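Local coordinates for FAD-linked sulfhydryl oxidase ERV1 (Arabidopsis thaliana, PDB 2HJ3), which uses bound FAD to catalyse disulfide bond formation with oxygen as electron acceptor, supporting the import and folding of small cysteine-containing proteins in the mitochondrial intermembrane space, at residues R15-W18 / T19-T23; E42-T45 / I46-R49; T87-S91 / L92-V96. All blocks are in the same frame, centred on the assembly; numbering follows the deposited sequence.

Contact 1: R15-W18 / T19-T23; sequences RATW and TFLHT. With FAD (flavin-adenine dinucleotide), chain K.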
loop_
_atom_site.group_PDB
_atom_site.type_symbol
_atom_site.label_atom_id
_atom_site.label_comp_id
_atom_site.label_asym_id
_atom_site.label_seq_id
_atom_site.Cartn_x
_atom_site.Cartn_y
_atom_site.Cartn_z
ATOM N N ARG A 15 8.277 3.508 -6.667
ATOM C CA ARG A 15 9.121 2.342 -6.381
ATOM C C ARG A 15 8.726 1.629 -5.104
ATOM O O ARG A 15 8.748 0.398 -5.038
ATOM C CB ARG A 15 10.600 2.739 -6.284
ATOM C CG ARG A 15 11.301 2.918 -7.623
ATOM C CD ARG A 15 12.800 3.133 -7.432
ATOM N NE ARG A 15 13.129 4.498 -7.024
ATOM C CZ ARG A 15 13.240 5.527 -7.864
ATOM N NH1 ARG A 15 13.054 5.344 -9.171
ATOM N NH2 ARG A 15 13.528 6.740 -7.399
ATOM N N ALA A 16 8.385 2.408 -4.082
ATOM C CA ALA A 16 7.983 1.852 -2.806
ATOM C C ALA A 16 6.661 1.094 -2.968
ATOM O O ALA A 16 6.529 -0.055 -2.548
ATOM C CB ALA A 16 7.831 2.974 -1.783
ATOM N N THR A 17 5.688 1.739 -3.594
ATOM C CA THR A 17 4.391 1.125 -3.795
ATOM C C THR A 17 4.454 -0.139 -4.656
ATOM O O THR A 17 3.855 -1.160 -4.308
ATOM C CB THR A 17 3.410 2.134 -4.416
ATOM O OG1 THR A 17 3.322 3.296 -3.572
ATOM C CG2 THR A 17 2.025 1.510 -4.548
ATOM N N TRP A 18 5.175 -0.089 -5.775
ATOM C CA TRP A 18 5.281 -1.276 -6.623
ATOM C C TRP A 18 5.863 -2.438 -5.808
ATOM O O TRP A 18 5.357 -3.566 -5.870
ATOM C CB TRP A 18 6.142 -0.994 -7.868
ATOM C CG TRP A 18 5.456 -0.133 -8.900
ATOM C CD1 TRP A 18 5.930 1.030 -9.444
ATOM C CD2 TRP A 18 4.167 -0.360 -9.503
ATOM N NE1 TRP A 18 5.017 1.545 -10.341
ATOM C CE2 TRP A 18 3.928 0.712 -10.398
ATOM C CE3 TRP A 18 3.191 -1.362 -9.374
ATOM C CZ2 TRP A 18 2.747 0.813 -11.160
ATOM C CZ3 TRP A 18 2.010 -1.261 -10.137
ATOM C CH2 TRP A 18 1.805 -0.179 -11.015
ATOM N N THR A 19 6.903 -2.161 -5.025
ATOM C CA THR A 19 7.519 -3.194 -4.186
ATOM C C THR A 19 6.468 -3.821 -3.270
ATOM O O THR A 19 6.383 -5.043 -3.130
ATOM C CB THR A 19 8.645 -2.605 -3.309
ATOM O OG1 THR A 19 9.713 -2.154 -4.153
ATOM C CG2 THR A 19 9.182 -3.652 -2.339
ATOM N N PHE A 20 5.668 -2.965 -2.650
ATOM C CA PHE A 20 4.610 -3.410 -1.762
ATOM C C PHE A 20 3.566 -4.216 -2.547
ATOM O O PHE A 20 3.210 -5.334 -2.168
ATOM C CB PHE A 20 3.972 -2.182 -1.093
ATOM C CG PHE A 20 2.667 -2.465 -0.437
ATOM C CD1 PHE A 20 2.562 -3.456 0.529
ATOM C CD2 PHE A 20 1.527 -1.765 -0.810
ATOM C CE1 PHE A 20 1.335 -3.753 1.113
ATOM C CE2 PHE A 20 0.288 -2.056 -0.231
ATOM C CZ PHE A 20 0.194 -3.052 0.731
ATOM N N LEU A 21 3.077 -3.651 -3.648
ATOM C CA LEU A 21 2.080 -4.345 -4.457
ATOM C C LEU A 21 2.573 -5.675 -5.042
ATOM O O LEU A 21 1.935 -6.709 -4.853
ATOM C CB LEU A 21 1.570 -3.420 -5.568
ATOM C CG LEU A 21 0.726 -2.256 -5.013
ATOM C CD1 LEU A 21 0.325 -1.283 -6.138
ATOM C CD2 LEU A 21 -0.510 -2.821 -4.326
ATOM N N HIS A 22 3.702 -5.667 -5.741
ATOM C CA HIS A 22 4.201 -6.920 -6.304
ATOM C C HIS A 22 4.576 -7.926 -5.221
ATOM O O HIS A 22 4.387 -9.129 -5.400
ATOM C CB HIS A 22 5.393 -6.665 -7.232
ATOM C CG HIS A 22 5.032 -5.905 -8.470
ATOM N ND1 HIS A 22 4.101 -6.363 -9.379
ATOM C CD2 HIS A 22 5.442 -4.698 -8.929
ATOM C CE1 HIS A 22 3.948 -5.470 -10.339
ATOM N NE2 HIS A 22 4.751 -4.450 -10.091
ATOM N N THR A 23 5.106 -7.457 -4.097
ATOM C CA THR A 23 5.452 -8.398 -3.037
ATOM C C THR A 23 4.163 -8.995 -2.516
ATOM O O THR A 23 4.096 -10.171 -2.184
ATOM C CB THR A 23 6.190 -7.730 -1.863
ATOM O OG1 THR A 23 7.427 -7.176 -2.325
ATOM C CG2 THR A 23 6.472 -8.751 -0.780
HETATM P PA FAD K . 9.187 1.180 -11.355
HETATM O O1A FAD K . 8.247 1.282 -12.507
HETATM O O2A FAD K . 9.085 1.976 -10.096
HETATM O O5B FAD K . 9.835 -0.125 -10.794
HETATM C C5B FAD K . 9.878 -1.078 -9.747
HETATM C C4B FAD K . 11.011 -1.955 -10.234
HETATM O O4B FAD K . 10.178 -3.144 -10.211
HETATM C C3B FAD K . 11.875 -2.056 -11.522
HETATM O O3B FAD K . 13.130 -1.382 -11.425
HETATM C C2B FAD K . 11.879 -3.492 -11.811
HETATM O O2B FAD K . 12.784 -4.260 -11.079
HETATM C C1B FAD K . 10.440 -3.857 -11.427
HETATM N N9A FAD K . 9.367 -3.886 -12.376
HETATM C C8A FAD K . 9.095 -3.162 -13.563
HETATM N N7A FAD K . 8.044 -3.448 -14.271
HETATM C C5A FAD K . 7.460 -4.474 -13.539
HETATM C C6A FAD K . 6.335 -5.307 -13.714
HETATM N N6A FAD K . 5.610 -5.170 -14.843
HETATM N N1A FAD K . 6.089 -6.283 -12.756
HETATM C C2A FAD K . 6.871 -6.547 -11.679
HETATM N N3A FAD K . 7.967 -5.676 -11.500
HETATM C C4A FAD K . 8.222 -4.678 -12.484
HETATM N N1 FAD K . 4.360 7.971 -12.657
HETATM C C2 FAD K . 4.084 8.961 -13.583
HETATM O O2 FAD K . 4.924 9.804 -13.950
HETATM N N3 FAD K . 2.782 8.859 -14.043
HETATM C C4 FAD K . 1.848 7.873 -13.642
HETATM O O4 FAD K . 0.693 8.084 -14.139
HETATM C C4X FAD K . 2.194 6.897 -12.721
HETATM N N5 FAD K . 1.298 5.928 -12.149
HETATM C C5X FAD K . 1.576 5.024 -11.097
HETATM C C6 FAD K . 0.566 4.193 -10.564
HETATM C C7 FAD K . 0.883 3.336 -9.467
HETATM C C7M FAD K . -0.272 2.507 -8.885
HETATM C C8 FAD K . 2.205 3.281 -8.926
HETATM C C8M FAD K . 2.769 2.391 -7.825
HETATM C C9 FAD K . 3.179 4.131 -9.467
HETATM C C9A FAD K . 2.942 5.063 -10.509
HETATM N N10 FAD K . 3.800 6.029 -11.244
HETATM C C10 FAD K . 3.521 6.975 -12.201
HETATM C "C1'" FAD K . 5.200 5.912 -11.007
HETATM C "C2'" FAD K . 6.031 5.007 -11.856
HETATM O "O2'" FAD K . 5.216 3.887 -12.332
HETATM C "C3'" FAD K . 7.411 4.723 -11.348
HETATM O "O3'" FAD K . 7.296 3.958 -10.161
HETATM C "C4'" FAD K . 8.619 5.646 -11.366
HETATM O "O4'" FAD K . 8.659 6.364 -12.631
HETATM C "C5'" FAD K . 9.950 5.020 -11.258
HETATM O "O5'" FAD K . 10.321 4.098 -12.287
HETATM P P FAD K . 11.442 3.034 -12.053
HETATM O O1P FAD K . 11.898 3.122 -13.437
HETATM O O2P FAD K . 12.343 3.235 -10.895
HETATM O O3P FAD K . 10.582 1.668 -11.948
#
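Trp18 and His22, one turn apart on helix 10-27, lie side by side and point the same way, Trp18 CE3 coming within 3.5 Å of His22 NE2. The ring planes differ by only 21°, yet they are slid so far apart that they barely overlap, and each ring turns a face to a different part of the FAD. C8M of the flavin sits 3.3 Å above the indole plane, over its centre, while adenine C2A lies over the centre of the imidazole. Trp18 NE1 also donates an almost straight bond, 3.1 Å at 167°, to the ribityl O2'. Beside it, Thr17 CG2 wedges against Leu21 CD1 at 3.6 Å and against the same flavin methyl. His22 NE2 is hydrogen-bonded to His85, which also stacks on Trp18. A leucine in place of Trp18 would probably leave O2' without this N-H partner and open a gap beside the methyl end of the flavin.

Packing thins toward Arg15, which is exposed. Its chain bends at chi3 (-79°), bringing NH1 2.8 Å from FAD O2P, a phosphate oxygen lying in the guanidinium plane at its edge. The Arg15 carbonyl oxygen is gripped twice, by Thr19 N and, from the opposite face of its plane, by Thr19 OG1 at 2.9 Å. Ala16 and Thr19, both partly exposed, each pack on the other residue of the second subunit. A helix with one side on the cofactor and another on the dimer partner is characteristic of the FAD-binding four-helix bundle of ERV/ALR sulfhydryl oxidases.

Contact 2: E42-T45 / I46-R49; sequences ELMT and ILSR. With SO4 (sulfate ion), chain G; SO4 (sulfate ion), chain E.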
loop_
_atom_site.group_PDB
_atom_site.type_symbol
_atom_site.label_atom_id
_atom_site.label_comp_id
_atom_site.label_asym_id
_atom_site.label_seq_id
_atom_site.Cartn_x
_atom_site.Cartn_y
_atom_site.Cartn_z
ATOM N N GLU A 42 -10.657 -4.377 -3.202
ATOM C CA GLU A 42 -10.953 -3.132 -2.504
ATOM C C GLU A 42 -9.687 -2.281 -2.405
ATOM O O GLU A 42 -9.733 -1.054 -2.527
ATOM C CB GLU A 42 -11.519 -3.432 -1.113
ATOM C CG GLU A 42 -11.922 -2.198 -0.290
ATOM C CD GLU A 42 -12.873 -1.249 -1.029
ATOM O OE1 GLU A 42 -13.727 -1.733 -1.804
ATOM O OE2 GLU A 42 -12.778 -0.016 -0.817
ATOM N N LEU A 43 -8.557 -2.944 -2.198
ATOM C CA LEU A 43 -7.271 -2.263 -2.101
ATOM C C LEU A 43 -6.968 -1.501 -3.388
ATOM O O LEU A 43 -6.533 -0.352 -3.349
ATOM C CB LEU A 43 -6.160 -3.282 -1.821
ATOM C CG LEU A 43 -4.719 -2.770 -1.924
ATOM C CD1 LEU A 43 -4.484 -1.659 -0.912
ATOM C CD2 LEU A 43 -3.751 -3.913 -1.691
ATOM N N MET A 44 -7.210 -2.131 -4.533
ATOM C CA MET A 44 -6.950 -1.468 -5.808
ATOM C C MET A 44 -7.883 -0.275 -6.005
ATOM O O MET A 44 -7.469 0.770 -6.504
ATOM C CB MET A 44 -7.112 -2.442 -6.979
ATOM C CG MET A 44 -6.254 -3.686 -6.903
ATOM S SD MET A 44 -4.568 -3.388 -6.342
ATOM C CE MET A 44 -3.927 -2.572 -7.666
ATOM N N THR A 45 -9.143 -0.434 -5.620
ATOM C CA THR A 45 -10.119 0.651 -5.741
ATOM C C THR A 45 -9.680 1.816 -4.873
ATOM O O THR A 45 -9.700 2.965 -5.303
ATOM C CB THR A 45 -11.509 0.213 -5.268
ATOM O OG1 THR A 45 -11.968 -0.873 -6.081
ATOM C CG2 THR A 45 -12.496 1.373 -5.360
ATOM N N ILE A 46 -9.292 1.511 -3.640
ATOM C CA ILE A 46 -8.831 2.546 -2.729
ATOM C C ILE A 46 -7.642 3.273 -3.349
ATOM O O ILE A 46 -7.609 4.502 -3.369
ATOM C CB ILE A 46 -8.458 1.948 -1.350
ATOM C CG1 ILE A 46 -9.732 1.419 -0.672
ATOM C CG2 ILE A 46 -7.775 3.001 -0.479
ATOM C CD1 ILE A 46 -9.506 0.788 0.670
ATOM N N LEU A 47 -6.678 2.528 -3.877
ATOM C CA LEU A 47 -5.517 3.151 -4.523
ATOM C C LEU A 47 -5.920 4.039 -5.696
ATOM O O LEU A 47 -5.320 5.090 -5.920
ATOM C CB LEU A 47 -4.535 2.095 -5.041
ATOM C CG LEU A 47 -3.620 1.389 -4.046
ATOM C CD1 LEU A 47 -2.822 0.326 -4.772
ATOM C CD2 LEU A 47 -2.688 2.388 -3.395
ATOM N N SER A 48 -6.930 3.620 -6.453
ATOM C CA SER A 48 -7.369 4.409 -7.603
ATOM C C SER A 48 -7.857 5.800 -7.187
ATOM O O SER A 48 -7.862 6.728 -7.997
ATOM C CB SER A 48 -8.472 3.674 -8.376
ATOM O OG SER A 48 -9.677 3.606 -7.631
ATOM N N ARG A 49 -8.270 5.947 -5.930
ATOM C CA ARG A 49 -8.729 7.248 -5.433
ATOM C C ARG A 49 -7.681 7.940 -4.570
ATOM O O ARG A 49 -7.497 9.150 -4.658
ATOM C CB ARG A 49 -9.969 7.100 -4.555
ATOM C CG ARG A 49 -11.199 6.548 -5.208
ATOM C CD ARG A 49 -12.132 6.098 -4.112
ATOM N NE ARG A 49 -13.285 5.388 -4.629
ATOM C CZ ARG A 49 -13.944 4.455 -3.955
ATOM N NH1 ARG A 49 -13.555 4.119 -2.733
ATOM N NH2 ARG A 49 -14.994 3.860 -4.507
HETATM S S SO4 G . -16.387 0.617 -3.400
HETATM O O1 SO4 G . -17.242 1.800 -3.139
HETATM O O2 SO4 G . -16.002 0.593 -4.826
HETATM O O3 SO4 G . -15.172 0.692 -2.553
HETATM O O4 SO4 G . -17.133 -0.625 -3.095
HETATM S S SO4 E . -14.650 5.703 -8.180
HETATM O O1 SO4 E . -15.009 6.312 -6.883
HETATM O O2 SO4 E . -14.687 6.746 -9.226
HETATM O O3 SO4 E . -13.290 5.127 -8.097
HETATM O O4 SO4 E . -15.614 4.633 -8.504
#
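Thr45 and Arg49 run side by side, one turn apart near the end of helix 34-50, with Thr45 CG2 resting 3.6 Å above one face of the guanidinium, offset toward its rim. That methyl leaves the edge of the group to its acceptors. Arg49 NE donates to O1 of one sulfate at 3.0 Å, and NH2 reaches O1 of a second sulfate in a weak bond; both ions probably come from the crystallisation liquor. The protein's own partner is Asp39 of the second subunit, which forms a salt bridge with NH1. With its chain extended from CG to NE, Arg49 carries the charge far enough from its own helix to meet these anions.

Glu42 bends at chi2 (53°), and its side chain crosses that of Ile46 at about a right angle, placing OE2 3.4 Å from Ile46 CG1. Its carboxylate lies near, but not in contact with, Arg49: OE2 to NH1 is 4.6 Å, a separation at which the opposite charges would probably still favour one another.

Backbone bonding is mostly regular. Ile46 N, Leu47 N and Ser48 N donate to the oxygens of Glu42, Leu43 and Met44 respectively, whereas Arg49 N has a weak bond to Thr45 O and a better one, 3.0 Å, to Ile46 O, a tightening near the helix end. Ser48 OG also donates to Thr45 O, at a doubtfully short 2.4 Å. Thr45 OG1 is satisfied by Lys41 O.

On the apolar side, Met44 CE meets Leu47 CD1 at 4.2 Å, and both residues pack on Phe60 of helix 54-66. Leu43 and Leu47 serve both this core and the dimer contact with the second subunit, which makes helix 34-50 an interface helix of the homodimeric ERV/ALR four-helix bundle.

Contact 3: T87-S91 / L92-V96; sequences TVNRS and LGKLV. With FAD (flavin-adenine dinucleotide), chain K; SO4 (sulfate ion), chain D; SO4 (sulfate ion), chain F.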
loop_
_atom_site.group_PDB
_atom_site.type_symbol
_atom_site.label_atom_id
_atom_site.label_comp_id
_atom_site.label_asym_id
_atom_site.label_seq_id
_atom_site.Cartn_x
_atom_site.Cartn_y
_atom_site.Cartn_z
ATOM N N THR A 87 1.487 -0.952 -18.416
ATOM C CA THR A 87 0.764 0.125 -19.071
ATOM C C THR A 87 1.372 1.454 -18.627
ATOM O O THR A 87 1.500 2.385 -19.419
ATOM C CB THR A 87 -0.718 0.085 -18.699
ATOM O OG1 THR A 87 -1.274 -1.164 -19.133
ATOM C CG2 THR A 87 -1.469 1.228 -19.350
ATOM N N VAL A 88 1.755 1.539 -17.353
ATOM C CA VAL A 88 2.371 2.753 -16.846
ATOM C C VAL A 88 3.765 2.872 -17.469
ATOM O O VAL A 88 4.132 3.934 -17.969
ATOM C CB VAL A 88 2.473 2.735 -15.304
ATOM C CG1 VAL A 88 3.176 3.999 -14.815
ATOM C CG2 VAL A 88 1.075 2.650 -14.691
ATOM N N ASN A 89 4.530 1.778 -17.460
ATOM C CA ASN A 89 5.868 1.783 -18.056
ATOM C C ASN A 89 5.821 2.286 -19.500
ATOM O O ASN A 89 6.594 3.161 -19.889
ATOM C CB ASN A 89 6.488 0.381 -18.053
ATOM C CG ASN A 89 6.919 -0.076 -16.668
ATOM O OD1 ASN A 89 7.248 0.733 -15.805
ATOM N ND2 ASN A 89 6.944 -1.383 -16.465
ATOM N N ARG A 90 4.911 1.725 -20.288
ATOM C CA ARG A 90 4.762 2.109 -21.686
ATOM C C ARG A 90 4.436 3.588 -21.831
ATOM O O ARG A 90 5.037 4.285 -22.647
ATOM C CB ARG A 90 3.655 1.287 -22.350
ATOM C CG ARG A 90 3.702 1.298 -23.870
ATOM C CD ARG A 90 2.440 0.689 -24.462
ATOM N NE ARG A 90 2.010 -0.488 -23.717
ATOM C CZ ARG A 90 2.703 -1.618 -23.627
ATOM N NH1 ARG A 90 3.873 -1.738 -24.245
ATOM N NH2 ARG A 90 2.232 -2.622 -22.901
ATOM N N SER A 91 3.487 4.075 -21.041
ATOM C CA SER A 91 3.105 5.478 -21.131
ATOM C C SER A 91 4.264 6.417 -20.822
ATOM O O SER A 91 4.296 7.551 -21.295
ATOM C CB SER A 91 1.926 5.767 -20.198
ATOM O OG SER A 91 0.774 5.049 -20.623
ATOM N N LEU A 92 5.221 5.928 -20.044
ATOM C CA LEU A 92 6.381 6.718 -19.649
ATOM C C LEU A 92 7.633 6.440 -20.472
ATOM O O LEU A 92 8.708 6.954 -20.158
ATOM C CB LEU A 92 6.703 6.462 -18.179
ATOM C CG LEU A 92 5.696 6.964 -17.148
ATOM C CD1 LEU A 92 6.180 6.597 -15.747
ATOM C CD2 LEU A 92 5.537 8.471 -17.298
ATOM N N GLY A 93 7.505 5.618 -21.509
ATOM C CA GLY A 93 8.657 5.305 -22.337
ATOM C C GLY A 93 9.716 4.507 -21.596
ATOM O O GLY A 93 10.916 4.722 -21.779
ATOM N N LYS A 94 9.271 3.587 -20.747
ATOM C CA LYS A 94 10.182 2.743 -19.982
ATOM C C LYS A 94 10.088 1.314 -20.503
ATOM O O LYS A 94 9.142 0.970 -21.215
ATOM C CB LYS A 94 9.809 2.761 -18.499
ATOM C CG LYS A 94 10.124 4.047 -17.759
ATOM C CD LYS A 94 9.650 3.932 -16.312
ATOM C CE LYS A 94 10.287 4.977 -15.419
ATOM N NZ LYS A 94 11.771 4.808 -15.326
ATOM N N LEU A 95 11.067 0.486 -20.154
ATOM C CA LEU A 95 11.068 -0.908 -20.579
ATOM C C LEU A 95 9.794 -1.601 -20.086
ATOM O O LEU A 95 9.235 -1.221 -19.052
ATOM C CB LEU A 95 12.295 -1.620 -20.010
ATOM C CG LEU A 95 13.661 -1.266 -20.611
ATOM C CD1 LEU A 95 14.770 -1.681 -19.658
ATOM C CD2 LEU A 95 13.819 -1.964 -21.962
ATOM N N VAL A 96 9.334 -2.599 -20.839
ATOM C CA VAL A 96 8.142 -3.370 -20.488
ATOM C C VAL A 96 8.629 -4.741 -20.022
ATOM O O VAL A 96 9.339 -5.441 -20.743
ATOM C CB VAL A 96 7.186 -3.507 -21.702
ATOM C CG1 VAL A 96 6.143 -4.590 -21.453
ATOM C CG2 VAL A 96 6.494 -2.169 -21.952
HETATM P PA FAD K . 9.187 1.180 -11.355
HETATM O O1A FAD K . 8.247 1.282 -12.507
HETATM O O2A FAD K . 9.085 1.976 -10.096
HETATM O O5B FAD K . 9.835 -0.125 -10.794
HETATM C C5B FAD K . 9.878 -1.078 -9.747
HETATM C C4B FAD K . 11.011 -1.955 -10.234
HETATM O O4B FAD K . 10.178 -3.144 -10.211
HETATM C C3B FAD K . 11.875 -2.056 -11.522
HETATM O O3B FAD K . 13.130 -1.382 -11.425
HETATM C C2B FAD K . 11.879 -3.492 -11.811
HETATM O O2B FAD K . 12.784 -4.260 -11.079
HETATM C C1B FAD K . 10.440 -3.857 -11.427
HETATM N N9A FAD K . 9.367 -3.886 -12.376
HETATM C C8A FAD K . 9.095 -3.162 -13.563
HETATM N N7A FAD K . 8.044 -3.448 -14.271
HETATM C C5A FAD K . 7.460 -4.474 -13.539
HETATM C C6A FAD K . 6.335 -5.307 -13.714
HETATM N N6A FAD K . 5.610 -5.170 -14.843
HETATM N N1A FAD K . 6.089 -6.283 -12.756
HETATM C C2A FAD K . 6.871 -6.547 -11.679
HETATM N N3A FAD K . 7.967 -5.676 -11.500
HETATM C C4A FAD K . 8.222 -4.678 -12.484
HETATM N N1 FAD K . 4.360 7.971 -12.657
HETATM C C2 FAD K . 4.084 8.961 -13.583
HETATM O O2 FAD K . 4.924 9.804 -13.950
HETATM N N3 FAD K . 2.782 8.859 -14.043
HETATM C C4 FAD K . 1.848 7.873 -13.642
HETATM O O4 FAD K . 0.693 8.084 -14.139
HETATM C C4X FAD K . 2.194 6.897 -12.721
HETATM N N5 FAD K . 1.298 5.928 -12.149
HETATM C C5X FAD K . 1.576 5.024 -11.097
HETATM C C6 FAD K . 0.566 4.193 -10.564
HETATM C C7 FAD K . 0.883 3.336 -9.467
HETATM C C7M FAD K . -0.272 2.507 -8.885
HETATM C C8 FAD K . 2.205 3.281 -8.926
HETATM C C8M FAD K . 2.769 2.391 -7.825
HETATM C C9 FAD K . 3.179 4.131 -9.467
HETATM C C9A FAD K . 2.942 5.063 -10.509
HETATM N N10 FAD K . 3.800 6.029 -11.244
HETATM C C10 FAD K . 3.521 6.975 -12.201
HETATM C "C1'" FAD K . 5.200 5.912 -11.007
HETATM C "C2'" FAD K . 6.031 5.007 -11.856
HETATM O "O2'" FAD K . 5.216 3.887 -12.332
HETATM C "C3'" FAD K . 7.411 4.723 -11.348
HETATM O "O3'" FAD K . 7.296 3.958 -10.161
HETATM C "C4'" FAD K . 8.619 5.646 -11.366
HETATM O "O4'" FAD K . 8.659 6.364 -12.631
HETATM C "C5'" FAD K . 9.950 5.020 -11.258
HETATM O "O5'" FAD K . 10.321 4.098 -12.287
HETATM P P FAD K . 11.442 3.034 -12.053
HETATM O O1P FAD K . 11.898 3.122 -13.437
HETATM O O2P FAD K . 12.343 3.235 -10.895
HETATM O O3P FAD K . 10.582 1.668 -11.948
HETATM S S SO4 D . 13.673 1.983 -17.502
HETATM O O1 SO4 D . 13.593 3.450 -17.325
HETATM O O2 SO4 D . 13.160 1.616 -18.836
HETATM O O3 SO4 D . 15.077 1.544 -17.379
HETATM O O4 SO4 D . 12.857 1.316 -16.467
HETATM S S SO4 F . 2.117 -6.292 -21.349
HETATM O O1 SO4 F . 0.853 -6.598 -22.037
HETATM O O2 SO4 F . 2.653 -5.019 -21.859
HETATM O O3 SO4 F . 1.874 -6.188 -19.898
HETATM O O4 SO4 F . 3.089 -7.371 -21.602
#
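The side chains of Asn89 and Lys94 cross at about a right angle where helix 74-91 gives way to loop, and both take hold of the FAD. Asn89 ND2 donates to adenine N7A at 3.2 Å, and it has a weak second bond to Asn86. Lys94 stretches out along its methylenes and bends only at chi4 (-64°), which brings NZ 2.5 Å from the phosphate oxygen O1P. The same ammonium reaches O1 of a sulfate at 3.0 Å, an ion probably drawn from the crystallisation liquor and also bound by Leu95 N. Positive charge on Lys94 would be expected to offset negative charge on the pyrophosphate.

Toward the flavin the contact turns apolar. Val88 CG1 lies 3.7 Å from ring atom C4X of the isoalloxazine, and Leu92 CD1 approaches C2 and N1 at its pyrimidine end. The two side chains meet each other through Val88 CG1 and Leu92 CD1, 4.1 Å apart, while Val88 also packs on Ile63 of helix 54-66.

Behind this first shell stands the backbone that sets it in place. Lys94 N reaches back to Asn89 O at 2.8 Å, and Gly93 N donates to Arg90 O from well above the carbonyl plane. Gly93 takes a positive phi of 67°, a value that favours glycine; the chain turns back here, and Lys94 follows, its side chain directed at the phosphates.

Farther out, on the exposed side, Val96 CG2 touches Arg90 NH1 at 3.5 Å, and Arg90 NH2 binds another sulfate. Together the paired backbone bonds and the positive-phi glycine make a Schellman motif, here closing a helix whose last turn forms part of the FAD pocket of this ERV/ALR domain.

All three contacts are local, yet their settings differ. Contacts 1 and 2 are largely buried and lie on consecutive helices, 10-27 and 34-50, which touch where Leu21 CD1 meets Leu47 CD1 at 3.8 Å; both also face the second subunit. Contact 3 is only partly buried, runs from the end of helix 74-91 into loop, and touches no other protein chain of the assembly. FAD unites contacts 1 and 3, centres about 16 Å apart: aromatic faces and an arginine serve the former, an amide, a lysine and two apolar side chains the latter. Contact 2 pairs an apolar core with intersubunit charge; its Leu47 side chain lies about 5 Å from the FAD at the nearest atoms.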